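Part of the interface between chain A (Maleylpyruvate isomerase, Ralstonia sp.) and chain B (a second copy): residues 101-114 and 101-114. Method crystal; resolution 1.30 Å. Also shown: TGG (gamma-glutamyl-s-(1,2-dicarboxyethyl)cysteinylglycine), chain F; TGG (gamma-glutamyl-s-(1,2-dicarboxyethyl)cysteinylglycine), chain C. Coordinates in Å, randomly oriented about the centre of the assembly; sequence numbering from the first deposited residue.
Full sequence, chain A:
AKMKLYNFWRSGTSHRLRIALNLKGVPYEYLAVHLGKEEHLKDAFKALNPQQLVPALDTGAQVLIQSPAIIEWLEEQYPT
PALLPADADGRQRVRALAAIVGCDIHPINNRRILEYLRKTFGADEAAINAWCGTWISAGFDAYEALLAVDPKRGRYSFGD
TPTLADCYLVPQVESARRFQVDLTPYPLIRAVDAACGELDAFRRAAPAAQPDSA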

# COMPACT_ATOMS: atom_id res chain seq x y z
N VAL A 101 -5.33 -5.25 1.20
CA VAL A 101 -5.55 -5.32 -0.24
C VAL A 101 -4.57 -4.44 -1.00
O VAL A 101 -3.91 -4.89 -1.95
CB VAL A 101 -7.00 -4.91 -0.59
CG1 VAL A 101 -7.17 -4.82 -2.10
CG2 VAL A 101 -8.00 -5.88 -0.00
N GLY A 102 -4.47 -3.18 -0.58
CA GLY A 102 -3.75 -2.19 -1.35
C GLY A 102 -2.24 -2.37 -1.36
O GLY A 102 -1.58 -1.97 -2.31
N CYS A 103 -1.71 -2.94 -0.28
CA CYS A 103 -0.28 -3.22 -0.18
C CYS A 103 0.04 -4.67 -0.48
O CYS A 103 0.98 -4.96 -1.21
CB CYS A 103 0.25 -2.91 1.22
SG CYS A 103 0.07 -1.21 1.77
N ASP A 104 -0.74 -5.58 0.09
CA ASP A 104 -0.28 -6.97 0.20
C ASP A 104 -0.95 -7.95 -0.75
O ASP A 104 -0.61 -9.14 -0.74
CB ASP A 104 -0.38 -7.46 1.64
CG ASP A 104 0.36 -6.57 2.62
OD1 ASP A 104 1.31 -5.85 2.22
OD2 ASP A 104 -0.05 -6.58 3.80
N ILE A 105 -1.90 -7.48 -1.55
CA ILE A 105 -2.49 -8.31 -2.60
C ILE A 105 -2.35 -7.66 -3.96
O ILE A 105 -1.63 -8.17 -4.83
CB ILE A 105 -3.97 -8.66 -2.35
CG1 ILE A 105 -4.20 -9.24 -0.95
CG2 ILE A 105 -4.43 -9.66 -3.40
CD1 ILE A 105 -5.67 -9.45 -0.62
N HIS A 106 -3.04 -6.53 -4.16
CA HIS A 106 -3.13 -5.94 -5.48
C HIS A 106 -1.78 -5.76 -6.20
O HIS A 106 -1.65 -6.12 -7.38
CB HIS A 106 -3.89 -4.61 -5.47
CG HIS A 106 -3.68 -3.86 -6.74
ND1 HIS A 106 -2.64 -2.98 -6.92
CD2 HIS A 106 -4.29 -3.98 -7.94
CE1 HIS A 106 -2.63 -2.56 -8.17
NE2 HIS A 106 -3.63 -3.15 -8.81
N PRO A 107 -0.78 -5.14 -5.54
CA PRO A 107 0.45 -4.85 -6.29
C PRO A 107 1.18 -6.08 -6.78
O PRO A 107 1.90 -6.01 -7.78
CB PRO A 107 1.31 -4.09 -5.27
CG PRO A 107 0.29 -3.49 -4.31
CD PRO A 107 -0.73 -4.58 -4.18
N ILE A 108 1.01 -7.20 -6.08
CA ILE A 108 1.75 -8.42 -6.40
C ILE A 108 1.25 -9.06 -7.69
O ILE A 108 2.00 -9.78 -8.36
CB ILE A 108 1.63 -9.47 -5.26
CG1 ILE A 108 1.67 -8.85 -3.86
CG2 ILE A 108 2.71 -10.53 -5.41
CD1 ILE A 108 2.94 -8.10 -3.56
N ASN A 109 -0.01 -8.80 -8.03
CA ASN A 109 -0.64 -9.43 -9.19
C ASN A 109 -0.85 -8.47 -10.36
O ASN A 109 -1.48 -8.82 -11.36
CB ASN A 109 -1.98 -10.03 -8.79
CG ASN A 109 -1.84 -11.16 -7.80
OD1 ASN A 109 -0.76 -11.72 -7.62
ND2 ASN A 109 -2.94 -11.50 -7.14
N ASN A 110 -0.30 -7.27 -10.23
CA ASN A 110 -0.44 -6.22 -11.22
C ASN A 110 0.19 -6.63 -12.55
O ASN A 110 1.14 -7.41 -12.57
CB ASN A 110 0.21 -4.97 -10.63
CG ASN A 110 0.06 -3.73 -11.49
OD1 ASN A 110 -0.89 -3.56 -12.26
ND2 ASN A 110 1.00 -2.82 -11.32
N ARG A 111 -0.34 -6.09 -13.64
CA ARG A 111 0.08 -6.45 -14.99
C ARG A 111 1.59 -6.53 -15.17
O ARG A 111 2.11 -7.53 -15.69
CB ARG A 111 -0.54 -5.46 -16.00
CG ARG A 111 -0.18 -5.72 -17.47
CD ARG A 111 -0.66 -4.57 -18.36
NE ARG A 111 -0.71 -4.91 -19.79
CZ ARG A 111 0.32 -4.86 -20.63
NH1 ARG A 111 1.53 -4.50 -20.21
NH2 ARG A 111 0.15 -5.18 -21.91
N ARG A 112 2.31 -5.49 -14.74
CA ARG A 112 3.76 -5.44 -14.96
C ARG A 112 4.48 -6.60 -14.28
O ARG A 112 5.51 -7.08 -14.77
CB ARG A 112 4.34 -4.10 -14.47
CG ARG A 112 4.17 -3.89 -12.98
CD ARG A 112 4.55 -2.50 -12.49
NE ARG A 112 4.53 -2.54 -11.03
CZ ARG A 112 5.33 -1.85 -10.22
NH1 ARG A 112 6.19 -0.96 -10.70
NH2 ARG A 112 5.23 -2.06 -8.92
N ILE A 113 3.95 -7.04 -13.15
CA ILE A 113 4.56 -8.14 -12.41
C ILE A 113 4.34 -9.44 -13.19
O ILE A 113 5.27 -10.22 -13.38
CB ILE A 113 3.95 -8.27 -10.99
CG1 ILE A 113 3.98 -6.93 -10.25
CG2 ILE A 113 4.66 -9.38 -10.21
CD1 ILE A 113 5.36 -6.30 -10.05
N LEU A 114 3.11 -9.66 -13.64
CA LEU A 114 2.80 -10.86 -14.40
C LEU A 114 3.58 -10.91 -15.70
O LEU A 114 4.05 -11.98 -16.11
CB LEU A 114 1.29 -10.96 -14.65
CG LEU A 114 0.40 -10.84 -13.40
CD1 LEU A 114 -1.05 -11.11 -13.77
CD2 LEU A 114 0.84 -11.77 -12.29
N VAL B 101 6.18 3.79 -2.27
CA VAL B 101 7.02 2.81 -1.59
C VAL B 101 6.17 1.69 -1.00
O VAL B 101 6.45 0.49 -1.21
CB VAL B 101 7.83 3.47 -0.47
CG1 VAL B 101 8.57 2.42 0.35
CG2 VAL B 101 8.81 4.48 -1.06
N GLY B 102 5.13 2.06 -0.26
CA GLY B 102 4.39 1.09 0.53
C GLY B 102 3.53 0.14 -0.26
O GLY B 102 3.26 -0.97 0.20
N CYS B 103 3.07 0.59 -1.42
CA CYS B 103 2.28 -0.26 -2.31
C CYS B 103 3.11 -0.82 -3.44
O CYS B 103 3.01 -2.01 -3.76
CB CYS B 103 1.12 0.52 -2.94
SG CYS B 103 -0.08 1.21 -1.78
N ASP B 104 3.93 0.03 -4.06
CA ASP B 104 4.45 -0.30 -5.39
C ASP B 104 5.92 -0.71 -5.43
O ASP B 104 6.44 -1.02 -6.50
CB ASP B 104 4.18 0.84 -6.37
CG ASP B 104 2.71 1.22 -6.44
OD1 ASP B 104 1.83 0.39 -6.14
OD2 ASP B 104 2.46 2.39 -6.81
N ILE B 105 6.58 -0.72 -4.27
CA ILE B 105 7.95 -1.22 -4.19
C ILE B 105 8.06 -2.30 -3.12
O ILE B 105 8.30 -3.47 -3.45
CB ILE B 105 8.99 -0.12 -3.90
CG1 ILE B 105 8.85 1.07 -4.86
CG2 ILE B 105 10.39 -0.73 -4.01
CD1 ILE B 105 9.78 2.23 -4.54
N HIS B 106 7.89 -1.92 -1.86
CA HIS B 106 8.16 -2.84 -0.77
C HIS B 106 7.50 -4.22 -0.91
O HIS B 106 8.16 -5.25 -0.74
CB HIS B 106 7.82 -2.24 0.60
CG HIS B 106 7.76 -3.29 1.65
ND1 HIS B 106 6.60 -3.99 1.93
CD2 HIS B 106 8.74 -3.87 2.38
CE1 HIS B 106 6.88 -4.94 2.82
NE2 HIS B 106 8.17 -4.88 3.10
N PRO B 107 6.18 -4.28 -1.18
CA PRO B 107 5.54 -5.59 -1.16
C PRO B 107 6.06 -6.55 -2.22
O PRO B 107 5.99 -7.77 -2.03
CB PRO B 107 4.06 -5.27 -1.41
CG PRO B 107 3.92 -3.84 -0.91
CD PRO B 107 5.19 -3.20 -1.38
N ILE B 108 6.58 -6.01 -3.32
CA ILE B 108 7.00 -6.83 -4.46
C ILE B 108 8.28 -7.59 -4.14
O ILE B 108 8.54 -8.64 -4.72
CB ILE B 108 7.23 -5.96 -5.72
CG1 ILE B 108 6.19 -4.84 -5.87
CG2 ILE B 108 7.25 -6.85 -6.96
CD1 ILE B 108 4.77 -5.32 -6.00
N ASN B 109 9.08 -7.04 -3.23
CA ASN B 109 10.38 -7.61 -2.91
C ASN B 109 10.43 -8.29 -1.55
O ASN B 109 11.49 -8.70 -1.09
CB ASN B 109 11.44 -6.51 -2.95
CG ASN B 109 11.63 -5.94 -4.34
OD1 ASN B 109 11.20 -6.53 -5.34
ND2 ASN B 109 12.28 -4.78 -4.41
N ASN B 110 9.27 -8.43 -0.93
CA ASN B 110 9.15 -9.02 0.39
C ASN B 110 9.58 -10.48 0.39
O ASN B 110 9.48 -11.17 -0.63
CB ASN B 110 7.68 -8.86 0.80
CG ASN B 110 7.38 -9.29 2.23
OD1 ASN B 110 8.23 -9.29 3.12
ND2 ASN B 110 6.12 -9.64 2.45
N ARG B 111 10.05 -10.95 1.55
CA ARG B 111 10.61 -12.30 1.70
C ARG B 111 9.76 -13.38 1.04
O ARG B 111 10.28 -14.20 0.28
CB ARG B 111 10.83 -12.60 3.19
CG ARG B 111 11.39 -13.99 3.49
CD ARG B 111 11.35 -14.28 4.99
NE ARG B 111 12.21 -15.40 5.39
CZ ARG B 111 11.88 -16.69 5.33
NH1 ARG B 111 10.70 -17.07 4.86
NH2 ARG B 111 12.75 -17.61 5.73
N ARG B 112 8.46 -13.40 1.33
CA ARG B 112 7.60 -14.47 0.82
C ARG B 112 7.57 -14.49 -0.71
O ARG B 112 7.44 -15.56 -1.32
CB ARG B 112 6.18 -14.34 1.38
CG ARG B 112 5.51 -13.04 0.97
CD ARG B 112 4.18 -12.77 1.65
NE ARG B 112 3.58 -11.63 0.96
CZ ARG B 112 2.28 -11.42 0.77
NH1 ARG B 112 1.37 -12.22 1.29
NH2 ARG B 112 1.91 -10.36 0.06
N ILE B 113 7.68 -13.32 -1.32
CA ILE B 113 7.65 -13.22 -2.78
C ILE B 113 8.93 -13.81 -3.35
O ILE B 113 8.90 -14.62 -4.28
CB ILE B 113 7.50 -11.75 -3.24
CG1 ILE B 113 6.32 -11.06 -2.54
CG2 ILE B 113 7.37 -11.67 -4.76
CD1 ILE B 113 4.96 -11.71 -2.75
N LEU B 114 10.07 -13.41 -2.79
CA LEU B 114 11.36 -13.92 -3.25
C LEU B 114 11.45 -15.43 -3.04
O LEU B 114 11.98 -16.14 -3.90
CB LEU B 114 12.50 -13.19 -2.54
CG LEU B 114 12.45 -11.65 -2.63
CD1 LEU B 114 13.72 -11.06 -2.05
CD2 LEU B 114 12.23 -11.16 -4.06
OC1 TGG F . 3.16 -2.54 5.97
CO1 TGG F . 2.66 -3.58 6.45
OT1 TGG F . 2.59 -3.80 7.68
CA1 TGG F . 2.12 -4.61 5.50
NN1 TGG F . 1.48 -3.93 4.38
CB1 TGG F . 3.24 -5.50 4.97
CG1 TGG F . 3.86 -6.33 6.08
CD1 TGG F . 4.78 -7.44 5.60
OE1 TGG F . 5.12 -7.38 4.23
NN2 TGG F . 5.94 -7.51 6.43
CA2 TGG F . 7.15 -8.20 6.06
CO2 TGG F . 6.84 -9.65 6.40
OC2 TGG F . 6.75 -9.91 7.78
NN3 TGG F . 7.60 -10.62 5.67
CA3 TGG F . 7.61 -12.01 6.09
CO3 TGG F . 7.43 -12.88 4.88
OC3 TGG F . 7.36 -12.36 3.75
OT3 TGG F . 7.36 -14.11 5.10
CB2 TGG F . 8.23 -7.49 6.86
SG2 TGG F . 9.82 -8.22 6.87
CD2 TGG F . 10.55 -8.14 5.27
CE2 TGG F . 10.99 -6.73 4.96
OE2 TGG F . 12.21 -6.43 4.94
OF2 TGG F . 10.12 -5.86 4.72
CF2 TGG F . 11.73 -9.12 5.35
CH2 TGG F . 12.41 -9.36 4.03
OI2 TGG F . 11.84 -9.04 2.97
OJ2 TGG F . 13.55 -9.89 4.05
OC1 TGG C . -3.09 2.44 -6.04
CO1 TGG C . -2.34 3.02 -6.85
OT1 TGG C . -2.70 3.99 -7.54
CA1 TGG C . -0.93 2.51 -6.98
NN1 TGG C . -0.43 2.08 -5.68
CB1 TGG C . -0.87 1.32 -7.93
CG1 TGG C . -1.26 1.72 -9.34
CD1 TGG C . -0.94 0.67 -10.41
OE1 TGG C . -0.59 -0.60 -9.92
NN2 TGG C . -2.01 0.59 -11.35
CA2 TGG C . -2.19 -0.53 -12.25
CO2 TGG C . -1.24 -0.20 -13.40
OC2 TGG C . -1.63 0.92 -14.16
NN3 TGG C . -0.82 -1.33 -14.17
CA3 TGG C . -0.11 -1.11 -15.42
CO3 TGG C . 1.08 -2.03 -15.49
OC3 TGG C . 1.31 -2.80 -14.54
OT3 TGG C . 1.78 -1.96 -16.52
CB2 TGG C . -3.68 -0.52 -12.51
SG2 TGG C . -4.23 -1.56 -13.81
CD2 TGG C . -4.05 -3.25 -13.36
CE2 TGG C . -5.08 -3.62 -12.32
OE2 TGG C . -6.06 -4.35 -12.62
OF2 TGG C . -4.94 -3.17 -11.15
CF2 TGG C . -4.23 -4.01 -14.67
CH2 TGG C . -3.93 -5.49 -14.58
OI2 TGG C . -3.30 -5.92 -13.60
OJ2 TGG C . -4.34 -6.22 -15.51
O HOH W 1 -1.34 -11.49 0.43
O HOH W 2 7.87 0.12 -8.54

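The two copies pack about a twofold-like arrangement in which each contact recurs with the chains exchanged, and together the stretches bury 562 Å². At the apolar centre, Ile108(A) CD1 lies 4.1 Å from Ile108(B) CD1. Both side chains leave the backbone sideways, but chi1 near -39° and chi2 near -60° bring their ends closer to the partner. Ile108 is also the residue most covered by the opposing stretch, 71 Å² in chain A and 74 Å² in chain B. Ile108(A) CD1 sits 3.7 Å from Pro107(B) CB, and Ile108(A) CG2 lies 3.7 Å from Ile113(B) CD1, which Ile108(A) CD1 also approaches, at 4.2 Å. A branched, purely hydrocarbon side chain suits a place with apolar groups in more than one direction.

Next to this cluster, the backbones draw together at Cys103, where the CA atoms of Cys103(A) and Cys103(B) are 4.5 Å apart. The sulfurs do not form a disulfide, because Cys103(A) SG and Cys103(B) SG are separated by 4.3 Å, well beyond bonding distance. Each chi1 is m, and each sulfur lies near the preceding glycine of the other chain, with Cys103(A) SG 3.6 Å from Gly102(B) O. Gly102 adds no side chain to this close approach. Pro107 points toward the partner and packs tightly: Pro107(A) CB is 3.1 Å from Cys103(B) O, and Pro107(A) CG is 4.3 Å from Cys103(B) CB. The compact ring fills this space, but the Cys103 carbonyl oxygens are buried without a polar partner in either chain.

The polar edge is built by Arg112, whose CA-to-CB bond points toward the other stretch and whose p, t, t side chain brings NH2 to the partner's carbonyl. Arg112(A) NH2 donates to Asp104(B) O at 2.9 Å with an N-H...O angle of 154°; the reciprocal bond from Arg112(B) NH2 to Asp104(A) O is also 2.9 Å, at 155°. The carbonyl lies at the guanidinium edge, near its plane, as expected for donation from a planar group. Water 2 reinforces the link, accepting from Arg112(A) NH1 at 2.9 Å and donating to Asp104(B) O at 2.7 Å; water 1 does the same on the symmetry-related side. The long arginine thus reaches one carbonyl both directly and through water.

The Asp104 carboxylates serve the ligands instead: TGG (chain C) NN1 donates to Asp104(B) OD1 at 2.9 Å, while Arg112(A) N donates to OC3 of that same ligand at 2.9 Å. Each TGG therefore bridges the two chains, extending the polar edge.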